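PDB 4MMO: Sso-CP2 metallo-carboxypetidase from Sulfolobus solfataricus, which is probably a zinc-dependent carboxypeptidase of the M20 family, removing residues from the C-terminal end of peptides. Local coordinates for residues G342-S350 and T380-K389; A358-Y367 and K422-L433. All coordinates share one frame; numbering follows the deposited sequence.

Contact 1: G342-S350 and T380-K389; sequences GFEYPVRTS and TQPMGLFVYK. With SO4 (sulfate ion), chain D.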
loop_
_atom_site.group_PDB
_atom_site.type_symbol
_atom_site.label_atom_id
_atom_site.label_comp_id
_atom_site.label_asym_id
_atom_site.label_seq_id
_atom_site.Cartn_x
_atom_site.Cartn_y
_atom_site.Cartn_z
ATOM N N GLY A 342 -10.270 9.939 15.774
ATOM C CA GLY A 342 -9.468 9.569 16.924
ATOM C C GLY A 342 -8.664 10.712 17.511
ATOM O O GLY A 342 -7.522 10.520 17.933
ATOM N N PHE A 343 -9.254 11.903 17.545
ATOM C CA PHE A 343 -8.615 13.044 18.185
ATOM C C PHE A 343 -8.442 12.739 19.671
ATOM O O PHE A 343 -9.417 12.493 20.374
ATOM C CB PHE A 343 -9.456 14.313 18.008
ATOM C CG PHE A 343 -9.718 14.684 16.570
ATOM C CD1 PHE A 343 -10.754 14.093 15.863
ATOM C CD2 PHE A 343 -8.942 15.636 15.933
ATOM C CE1 PHE A 343 -11.001 14.435 14.542
ATOM C CE2 PHE A 343 -9.183 15.984 14.616
ATOM C CZ PHE A 343 -10.215 15.382 13.919
ATOM N N GLU A 344 -7.196 12.726 20.135
ATOM C CA GLU A 344 -6.898 12.463 21.543
ATOM C C GLU A 344 -5.908 13.500 22.044
ATOM O O GLU A 344 -4.973 13.865 21.336
ATOM C CB GLU A 344 -6.317 11.058 21.722
ATOM C CG GLU A 344 -7.219 9.926 21.243
ATOM C CD GLU A 344 -7.999 9.278 22.374
ATOM O OE1 GLU A 344 -8.645 10.013 23.154
ATOM O OE2 GLU A 344 -7.957 8.033 22.487
ATOM N N TYR A 345 -6.122 13.983 23.262
ATOM C CA TYR A 345 -5.246 14.992 23.847
ATOM C C TYR A 345 -4.072 14.334 24.566
ATOM O O TYR A 345 -4.240 13.288 25.192
ATOM C CB TYR A 345 -6.020 15.854 24.849
ATOM C CG TYR A 345 -7.101 16.714 24.233
ATOM C CD1 TYR A 345 -8.391 16.228 24.066
ATOM C CD2 TYR A 345 -6.833 18.014 23.828
ATOM C CE1 TYR A 345 -9.380 17.013 23.509
ATOM C CE2 TYR A 345 -7.817 18.805 23.265
ATOM C CZ TYR A 345 -9.088 18.301 23.110
ATOM O OH TYR A 345 -10.073 19.087 22.552
ATOM N N PRO A 346 -2.876 14.944 24.489
ATOM C CA PRO A 346 -1.772 14.476 25.333
ATOM C C PRO A 346 -1.999 14.882 26.784
ATOM O O PRO A 346 -2.743 15.834 27.031
ATOM C CB PRO A 346 -0.562 15.217 24.764
ATOM C CG PRO A 346 -1.131 16.469 24.204
ATOM C CD PRO A 346 -2.476 16.086 23.650
ATOM N N VAL A 347 -1.367 14.176 27.719
ATOM C CA VAL A 347 -1.573 14.405 29.146
ATOM C C VAL A 347 -0.310 14.083 29.929
ATOM O O VAL A 347 0.389 13.119 29.620
ATOM C CB VAL A 347 -2.697 13.503 29.706
ATOM C CG1 VAL A 347 -2.834 13.665 31.221
ATOM C CG2 VAL A 347 -4.013 13.803 29.038
ATOM N N ARG A 348 -0.040 14.893 30.948
ATOM C CA ARG A 348 1.000 14.610 31.928
ATOM C C ARG A 348 0.555 15.141 33.278
ATOM O O ARG A 348 0.207 16.315 33.398
ATOM C CB ARG A 348 2.318 15.264 31.529
ATOM C CG ARG A 348 3.165 14.410 30.626
ATOM C CD ARG A 348 4.427 15.127 30.218
ATOM N NE ARG A 348 5.094 14.425 29.128
ATOM C CZ ARG A 348 5.855 15.008 28.207
ATOM N NH1 ARG A 348 6.066 16.319 28.234
ATOM N NH2 ARG A 348 6.410 14.271 27.257
ATOM N N THR A 349 0.559 14.279 34.290
ATOM C CA THR A 349 0.105 14.665 35.621
ATOM C C THR A 349 1.240 14.557 36.630
ATOM O O THR A 349 2.305 14.015 36.333
ATOM C CB THR A 349 -1.078 13.796 36.086
ATOM O OG1 THR A 349 -0.642 12.445 36.267
ATOM C CG2 THR A 349 -2.203 13.839 35.064
ATOM N N SER A 350 0.994 15.066 37.831
ATOM C CA SER A 350 2.026 15.161 38.854
ATOM C C SER A 350 2.323 13.831 39.539
ATOM O O SER A 350 1.423 13.039 39.819
ATOM C CB SER A 350 1.619 16.187 39.911
ATOM O OG SER A 350 2.419 16.046 41.070
ATOM N N THR A 380 -1.199 5.825 23.349
ATOM C CA THR A 380 -2.332 6.716 23.572
ATOM C C THR A 380 -3.455 6.011 24.320
ATOM O O THR A 380 -3.615 4.796 24.227
ATOM C CB THR A 380 -2.872 7.257 22.231
ATOM O OG1 THR A 380 -1.853 8.032 21.587
ATOM C CG2 THR A 380 -4.114 8.134 22.433
ATOM N N GLN A 381 -4.230 6.799 25.055
ATOM C CA GLN A 381 -5.324 6.305 25.873
ATOM C C GLN A 381 -6.205 7.528 26.144
ATOM O O GLN A 381 -5.711 8.653 26.099
ATOM C CB GLN A 381 -4.751 5.710 27.168
ATOM C CG GLN A 381 -5.715 4.880 27.996
ATOM C CD GLN A 381 -5.083 4.224 29.225
ATOM O OE1 GLN A 381 -5.791 3.610 30.025
ATOM N NE2 GLN A 381 -3.760 4.343 29.380
ATOM N N PRO A 382 -7.513 7.332 26.395
ATOM C CA PRO A 382 -8.366 8.523 26.547
ATOM C C PRO A 382 -8.253 9.228 27.910
ATOM O O PRO A 382 -9.234 9.774 28.421
ATOM C CB PRO A 382 -9.778 7.968 26.313
ATOM C CG PRO A 382 -9.687 6.541 26.711
ATOM C CD PRO A 382 -8.313 6.095 26.308
ATOM N N MET A 383 -7.050 9.235 28.478
ATOM C CA MET A 383 -6.779 9.930 29.730
ATOM C C MET A 383 -7.148 11.405 29.617
ATOM O O MET A 383 -7.627 12.011 30.577
ATOM C CB MET A 383 -5.297 9.792 30.072
ATOM C CG MET A 383 -4.915 10.206 31.477
ATOM S SD MET A 383 -3.254 9.615 31.870
ATOM C CE MET A 383 -2.968 10.386 33.458
ATOM N N GLY A 384 -6.936 11.969 28.432
ATOM C CA GLY A 384 -7.223 13.370 28.174
ATOM C C GLY A 384 -8.646 13.779 28.492
ATOM O O GLY A 384 -8.881 14.883 28.974
ATOM N N LEU A 385 -9.600 12.893 28.229
ATOM C CA LEU A 385 -10.999 13.196 28.498
ATOM C C LEU A 385 -11.237 13.370 29.991
ATOM O O LEU A 385 -11.947 14.280 30.414
ATOM C CB LEU A 385 -11.903 12.085 27.961
ATOM C CG LEU A 385 -11.794 11.807 26.465
ATOM C CD1 LEU A 385 -12.793 10.732 26.069
ATOM C CD2 LEU A 385 -12.008 13.082 25.647
ATOM N N PHE A 386 -10.639 12.495 30.788
ATOM C CA PHE A 386 -10.866 12.511 32.223
ATOM C C PHE A 386 -10.186 13.716 32.866
ATOM O O PHE A 386 -10.744 14.352 33.758
ATOM C CB PHE A 386 -10.390 11.196 32.841
ATOM C CG PHE A 386 -11.174 10.003 32.376
ATOM C CD1 PHE A 386 -12.401 9.703 32.945
ATOM C CD2 PHE A 386 -10.700 9.199 31.356
ATOM C CE1 PHE A 386 -13.135 8.617 32.513
ATOM C CE2 PHE A 386 -11.429 8.104 30.921
ATOM C CZ PHE A 386 -12.649 7.814 31.499
ATOM N N VAL A 387 -8.995 14.048 32.388
ATOM C CA VAL A 387 -8.245 15.168 32.941
ATOM C C VAL A 387 -8.820 16.515 32.499
ATOM O O VAL A 387 -9.001 17.410 33.316
ATOM C CB VAL A 387 -6.760 15.084 32.544
ATOM C CG1 VAL A 387 -5.993 16.309 33.033
ATOM C CG2 VAL A 387 -6.143 13.819 33.108
ATOM N N TYR A 388 -9.114 16.656 31.210
ATOM C CA TYR A 388 -9.498 17.954 30.659
ATOM C C TYR A 388 -11.002 18.199 30.666
ATOM O O TYR A 388 -11.446 19.308 30.965
ATOM C CB TYR A 388 -8.951 18.109 29.239
ATOM C CG TYR A 388 -7.440 18.106 29.187
ATOM C CD1 TYR A 388 -6.696 18.905 30.047
ATOM C CD2 TYR A 388 -6.758 17.295 28.295
ATOM C CE1 TYR A 388 -5.317 18.903 30.012
ATOM C CE2 TYR A 388 -5.373 17.286 28.253
ATOM C CZ TYR A 388 -4.661 18.090 29.113
ATOM O OH TYR A 388 -3.286 18.083 29.075
ATOM N N LYS A 389 -11.787 17.179 30.340
ATOM C CA LYS A 389 -13.231 17.357 30.247
ATOM C C LYS A 389 -13.905 17.162 31.603
ATOM O O LYS A 389 -14.802 17.921 31.963
ATOM C CB LYS A 389 -13.831 16.426 29.193
ATOM C CG LYS A 389 -13.082 16.433 27.870
ATOM C CD LYS A 389 -13.008 17.831 27.268
ATOM C CE LYS A 389 -12.324 17.813 25.908
ATOM N NZ LYS A 389 -12.432 19.118 25.197
HETATM S S SO4 D . -2.187 2.884 21.485
HETATM O O1 SO4 D . -2.328 2.377 20.125
HETATM O O2 SO4 D . -3.458 2.732 22.214
HETATM O O3 SO4 D . -1.047 2.155 22.056
HETATM O O4 SO4 D . -1.856 4.304 21.467
HETATM O O HOH W 1 -5.995 11.434 25.834
HETATM O O HOH W 2 -13.094 18.639 22.777
HETATM O O HOH W 3 -0.922 17.572 30.769
#
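Val347 packs tightly onto the start of helix 383-389, its CG2 resting 3.4 Å from CA of Gly384. With a CB at this position, Tyr345 CB would probably be too close; having none lets residues 345-347 lie close against the helix. CG1 of Val347, anti to the backbone N (chi1 175°), lies between CE of Met383 in the first turn and CG2 of Val387, 3.8 Å away, in the next. The extended Met383 chain continues past it to Thr349, the CE and CG2 methyls meeting tip to tip 3.9 Å apart. A water bridges the segments beside Gly384: it accepts from Gly384 N and donates to Tyr345 O, at 2.6 Å, and to Gln381 O. Strand 337-348, which pairs with strand 178-190 in the antiparallel sheet, is joined to helix 383-389 and the loop leading into it, which borders the zinc site: Gln381 OE1 is hydrogen-bonded to the backbone N of the zinc ligand Glu163. Just before it, Thr380 N is hydrogen-bonded to a sulfate, probably from the crystallisation liquor, that Arg311 and His197 of the second subunit also hold. The solvent side is looser. Tyr388 turns its edge toward the face of Tyr345 in an offset edge-to-face pair, planes at 69° and centroids 5.9 Å apart. Pro346 O lies in plane at the Tyr388 ring edge, 3.1 Å from its OH, and a water links that OH to Arg348 N. Farther out, Lys389 crosses Tyr345 at about a right angle; another water accepts from NZ at 2.6 Å and also bonds Tyr345 OH.

Contact 2: A358-Y367 and K422-L433; sequences AMIESAKKVY and KAIKHTEEFLKL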
loop_
_atom_site.group_PDB
_atom_site.type_symbol
_atom_site.label_atom_id
_atom_site.label_comp_id
_atom_site.label_asym_id
_atom_site.label_seq_id
_atom_site.Cartn_x
_atom_site.Cartn_y
_atom_site.Cartn_z
ATOM N N ALA A 358 -0.058 6.665 46.590
ATOM C CA ALA A 358 -0.686 5.419 47.028
ATOM C C ALA A 358 -0.351 4.271 46.078
ATOM O O ALA A 358 -0.198 3.124 46.493
ATOM C CB ALA A 358 -2.191 5.597 47.125
ATOM N N MET A 359 -0.224 4.593 44.797
ATOM C CA MET A 359 0.055 3.587 43.782
ATOM C C MET A 359 1.517 3.117 43.848
ATOM O O MET A 359 1.797 1.921 43.786
ATOM C CB MET A 359 -0.264 4.168 42.403
ATOM C CG MET A 359 -0.498 3.145 41.327
ATOM S SD MET A 359 -1.958 2.100 41.564
ATOM C CE MET A 359 -3.283 3.233 41.164
ATOM N N ILE A 360 2.443 4.060 43.984
ATOM C CA ILE A 360 3.860 3.729 44.139
ATOM C C ILE A 360 4.120 2.868 45.379
ATOM O O ILE A 360 4.858 1.886 45.321
ATOM C CB ILE A 360 4.726 5.006 44.218
ATOM C CG1 ILE A 360 4.778 5.675 42.843
ATOM C CG2 ILE A 360 6.151 4.682 44.705
ATOM C CD1 ILE A 360 5.507 7.009 42.815
ATOM N N GLU A 361 3.520 3.240 46.502
ATOM C CA GLU A 361 3.796 2.562 47.762
ATOM C C GLU A 361 3.190 1.157 47.771
ATOM O O GLU A 361 3.828 0.198 48.214
ATOM C CB GLU A 361 3.280 3.397 48.941
ATOM C CG GLU A 361 3.575 2.801 50.320
ATOM C CD GLU A 361 3.014 3.633 51.468
ATOM O OE1 GLU A 361 2.572 3.034 52.472
ATOM O OE2 GLU A 361 3.010 4.880 51.373
ATOM N N SER A 362 1.966 1.030 47.270
ATOM C CA SER A 362 1.311 -0.275 47.195
ATOM C C SER A 362 2.067 -1.221 46.267
ATOM O O SER A 362 2.222 -2.406 46.569
ATOM C CB SER A 362 -0.140 -0.132 46.725
ATOM O OG SER A 362 -0.216 0.549 45.487
ATOM N N ALA A 363 2.540 -0.700 45.141
ATOM C CA ALA A 363 3.260 -1.526 44.174
ATOM C C ALA A 363 4.529 -2.068 44.817
ATOM O O ALA A 363 4.899 -3.227 44.642
ATOM C CB ALA A 363 3.599 -0.712 42.936
ATOM N N LYS A 364 5.181 -1.201 45.576
ATOM C CA LYS A 364 6.426 -1.520 46.251
ATOM C C LYS A 364 6.223 -2.633 47.277
ATOM O O LYS A 364 7.003 -3.582 47.349
ATOM C CB LYS A 364 6.936 -0.252 46.922
ATOM C CG LYS A 364 8.379 -0.279 47.334
ATOM C CD LYS A 364 8.796 1.108 47.790
ATOM C CE LYS A 364 10.248 1.149 48.211
ATOM N NZ LYS A 364 11.149 0.820 47.077
ATOM N N LYS A 365 5.149 -2.528 48.051
ATOM C CA LYS A 365 4.815 -3.540 49.045
ATOM C C LYS A 365 4.483 -4.902 48.423
ATOM O O LYS A 365 4.940 -5.940 48.902
ATOM C CB LYS A 365 3.637 -3.054 49.890
ATOM C CG LYS A 365 3.273 -3.974 51.041
ATOM C CD LYS A 365 2.155 -3.382 51.884
ATOM C CE LYS A 365 1.909 -4.198 53.143
ATOM N NZ LYS A 365 1.628 -5.628 52.839
ATOM N N VAL A 366 3.691 -4.896 47.357
ATOM C CA VAL A 366 3.197 -6.139 46.768
ATOM C C VAL A 366 4.262 -6.867 45.955
ATOM O O VAL A 366 4.385 -8.089 46.045
ATOM C CB VAL A 366 1.948 -5.871 45.896
ATOM C CG1 VAL A 366 1.592 -7.077 45.033
ATOM C CG2 VAL A 366 0.778 -5.500 46.783
ATOM N N TYR A 367 5.029 -6.119 45.167
ATOM C CA TYR A 367 5.990 -6.719 44.243
ATOM C C TYR A 367 7.398 -6.773 44.824
ATOM O O TYR A 367 8.232 -7.550 44.364
ATOM C CB TYR A 367 5.987 -5.965 42.910
ATOM C CG TYR A 367 4.688 -6.117 42.154
ATOM C CD1 TYR A 367 4.448 -7.238 41.371
ATOM C CD2 TYR A 367 3.694 -5.150 42.237
ATOM C CE1 TYR A 367 3.257 -7.389 40.682
ATOM C CE2 TYR A 367 2.499 -5.292 41.553
ATOM C CZ TYR A 367 2.287 -6.415 40.777
ATOM O OH TYR A 367 1.102 -6.562 40.091
ATOM N N LYS A 422 -1.292 -11.133 41.956
ATOM C CA LYS A 422 -0.566 -9.977 42.481
ATOM C C LYS A 422 -1.293 -8.686 42.124
ATOM O O LYS A 422 -1.232 -7.710 42.868
ATOM C CB LYS A 422 0.867 -9.915 41.948
ATOM C CG LYS A 422 1.830 -10.903 42.584
ATOM C CD LYS A 422 3.264 -10.456 42.361
ATOM C CE LYS A 422 4.261 -11.574 42.600
ATOM N NZ LYS A 422 5.545 -11.308 41.892
ATOM N N ALA A 423 -1.982 -8.685 40.984
ATOM C CA ALA A 423 -2.681 -7.490 40.528
ATOM C C ALA A 423 -3.866 -7.188 41.438
ATOM O O ALA A 423 -4.086 -6.036 41.819
ATOM C CB ALA A 423 -3.137 -7.652 39.080
ATOM N N ILE A 424 -4.629 -8.225 41.775
ATOM C CA ILE A 424 -5.711 -8.096 42.748
ATOM C C ILE A 424 -5.139 -7.520 44.040
ATOM O O ILE A 424 -5.699 -6.604 44.640
ATOM C CB ILE A 424 -6.362 -9.468 43.050
ATOM C CG1 ILE A 424 -7.053 -10.018 41.800
ATOM C CG2 ILE A 424 -7.376 -9.354 44.194
ATOM C CD1 ILE A 424 -7.475 -11.474 41.906
ATOM N N LYS A 425 -4.000 -8.069 44.439
ATOM C CA LYS A 425 -3.324 -7.706 45.674
ATOM C C LYS A 425 -2.858 -6.249 45.641
ATOM O O LYS A 425 -3.061 -5.503 46.600
ATOM C CB LYS A 425 -2.147 -8.658 45.853
ATOM C CG LYS A 425 -1.450 -8.631 47.180
ATOM C CD LYS A 425 -0.480 -9.796 47.208
ATOM C CE LYS A 425 0.447 -9.775 48.400
ATOM N NZ LYS A 425 1.414 -10.904 48.298
ATOM N N HIS A 426 -2.243 -5.854 44.530
ATOM C CA HIS A 426 -1.825 -4.472 44.314
ATOM C C HIS A 426 -3.003 -3.514 44.440
ATOM O O HIS A 426 -2.876 -2.434 45.017
ATOM C CB HIS A 426 -1.176 -4.331 42.935
ATOM C CG HIS A 426 -0.582 -2.984 42.673
ATOM N ND1 HIS A 426 -0.022 -2.642 41.458
ATOM C CD2 HIS A 426 -0.444 -1.891 43.463
ATOM C CE1 HIS A 426 0.425 -1.404 41.510
ATOM N NE2 HIS A 426 0.178 -0.921 42.718
ATOM N N THR A 427 -4.154 -3.910 43.908
ATOM C CA THR A 427 -5.324 -3.043 43.931
ATOM C C THR A 427 -5.844 -2.883 45.353
ATOM O O THR A 427 -6.228 -1.789 45.765
ATOM C CB THR A 427 -6.466 -3.598 43.058
ATOM O OG1 THR A 427 -5.996 -3.818 41.720
ATOM C CG2 THR A 427 -7.645 -2.627 43.044
ATOM N N GLU A 428 -5.877 -3.994 46.085
ATOM C CA GLU A 428 -6.313 -3.998 47.478
ATOM C C GLU A 428 -5.477 -3.031 48.308
ATOM O O GLU A 428 -6.017 -2.150 48.975
ATOM C CB GLU A 428 -6.222 -5.410 48.061
ATOM C CG GLU A 428 -7.405 -6.297 47.698
ATOM C CD GLU A 428 -7.197 -7.760 48.060
ATOM O OE1 GLU A 428 -6.044 -8.168 48.314
ATOM O OE2 GLU A 428 -8.192 -8.508 48.080
ATOM N N GLU A 429 -4.158 -3.191 48.252
ATOM C CA GLU A 429 -3.254 -2.307 48.980
ATOM C C GLU A 429 -3.415 -0.865 48.522
ATOM O O GLU A 429 -3.359 0.057 49.337
ATOM C CB GLU A 429 -1.801 -2.750 48.807
ATOM C CG GLU A 429 -1.369 -3.848 49.767
ATOM C CD GLU A 429 -1.439 -3.414 51.221
ATOM O OE1 GLU A 429 -1.551 -4.296 52.097
ATOM O OE2 GLU A 429 -1.383 -2.192 51.487
ATOM N N PHE A 430 -3.632 -0.663 47.224
ATOM C CA PHE A 430 -3.811 0.688 46.714
ATOM C C PHE A 430 -5.059 1.334 47.311
ATOM O O PHE A 430 -5.030 2.499 47.697
ATOM C CB PHE A 430 -3.885 0.707 45.186
ATOM C CG PHE A 430 -4.514 1.953 44.635
ATOM C CD1 PHE A 430 -3.822 3.155 44.641
ATOM C CD2 PHE A 430 -5.805 1.930 44.131
ATOM C CE1 PHE A 430 -4.403 4.311 44.148
ATOM C CE2 PHE A 430 -6.392 3.082 43.640
ATOM C CZ PHE A 430 -5.689 4.274 43.647
ATOM N N LEU A 431 -6.143 0.571 47.400
ATOM C CA LEU A 431 -7.413 1.094 47.899
ATOM C C LEU A 431 -7.398 1.324 49.417
ATOM O O LEU A 431 -8.141 2.156 49.928
ATOM C CB LEU A 431 -8.561 0.144 47.538
ATOM C CG LEU A 431 -8.938 -0.020 46.053
ATOM C CD1 LEU A 431 -9.925 -1.156 45.897
ATOM C CD2 LEU A 431 -9.525 1.257 45.477
ATOM N N LYS A 432 -6.582 0.561 50.135
ATOM C CA LYS A 432 -6.455 0.729 51.581
ATOM C C LYS A 432 -5.658 1.987 51.888
ATOM O O LYS A 432 -5.895 2.669 52.880
ATOM C CB LYS A 432 -5.754 -0.483 52.196
ATOM C CG LYS A 432 -6.647 -1.693 52.395
ATOM C CD LYS A 432 -5.828 -2.932 52.715
ATOM C CE LYS A 432 -6.633 -3.935 53.518
ATOM N NZ LYS A 432 -6.055 -5.304 53.440
ATOM N N LEU A 433 -4.728 2.296 50.994
ATOM C CA LEU A 433 -3.721 3.317 51.218
ATOM C C LEU A 433 -4.162 4.695 50.721
ATOM O O LEU A 433 -3.890 5.713 51.365
ATOM C CB LEU A 433 -2.447 2.879 50.503
ATOM C CG LEU A 433 -1.124 3.572 50.792
ATOM C CD1 LEU A 433 -0.832 3.637 52.282
ATOM C CD2 LEU A 433 -0.043 2.803 50.069
HETATM O O HOH W 4 0.297 -4.291 39.116
HETATM O O HOH W 5 7.585 -9.550 42.212
#
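Met359 and Phe430 meet in an apolar contact. Bends at chi2 (65°) and chi3 (74°) fold the methionine back so that CE lies over the phenylalanine face, 3.4 Å from CE1, with SD over the same ring in a Met-aromatic contact. Ala358 CB comes obliquely to Phe430 CD1, and Leu433 lays CD2 against the Glu361 chain, 3.6 Å from its CG. An alanine in place of Phe430 would probably open a gap beneath the Met359 thioether and leave its methyl less firmly held. Interlocking follows the knobs-into-holes pattern: Val366 sits among Lys422, Lys425, His426 and Glu429, while His426 enters the hole formed by Met359, Ser362, Ala363 and Tyr367. The two helices run roughly antiparallel, at 136°, with axes 8.4 Å apart, and belong to the layered alpha/beta part of the fold; Met359 and Phe430 both reach Ile161 of the mixed sheet, and helix 102-121 packs on another side of helix 417-433. Aromatic contact is made by Tyr367, whose edge faces the His426 ring with the planes nearly perpendicular and the centroids 5.7 Å apart. Among polar contacts, His426 NE2 gives a weak but fairly straight bond to Met359 O at 3.4 Å, and Ser362 OG lies in the imidazole plane 3.2 Å from the same nitrogen. At ND1 a water bonded in the ring plane donates to Tyr367 OH at 2.6 Å. Charge enters where Lys365 NZ and Glu429 OE1 form a long salt bridge of 3.5 Å.

How the contacts relate
From the N-terminal side, the chain leaves strand 337-348 of the antiparallel sheet and passes through a short loop into helix 354-367, so the first segments of both contacts come in succession. It then runs on to helix 383-389, where contact 1 closes a loop of 29 intervening residues, and reaches helix 417-433 near the C terminus, where contact 2 closes one of 54. The segments alternate, so the two loops cross. The contacts do not touch: their centres are 24 Å apart and their nearest atoms about 8 Å. Contact 1 ties the antiparallel sheet to the zinc-bearing part of the molecule, whereas contact 2 pairs two helices beside the mixed sheet.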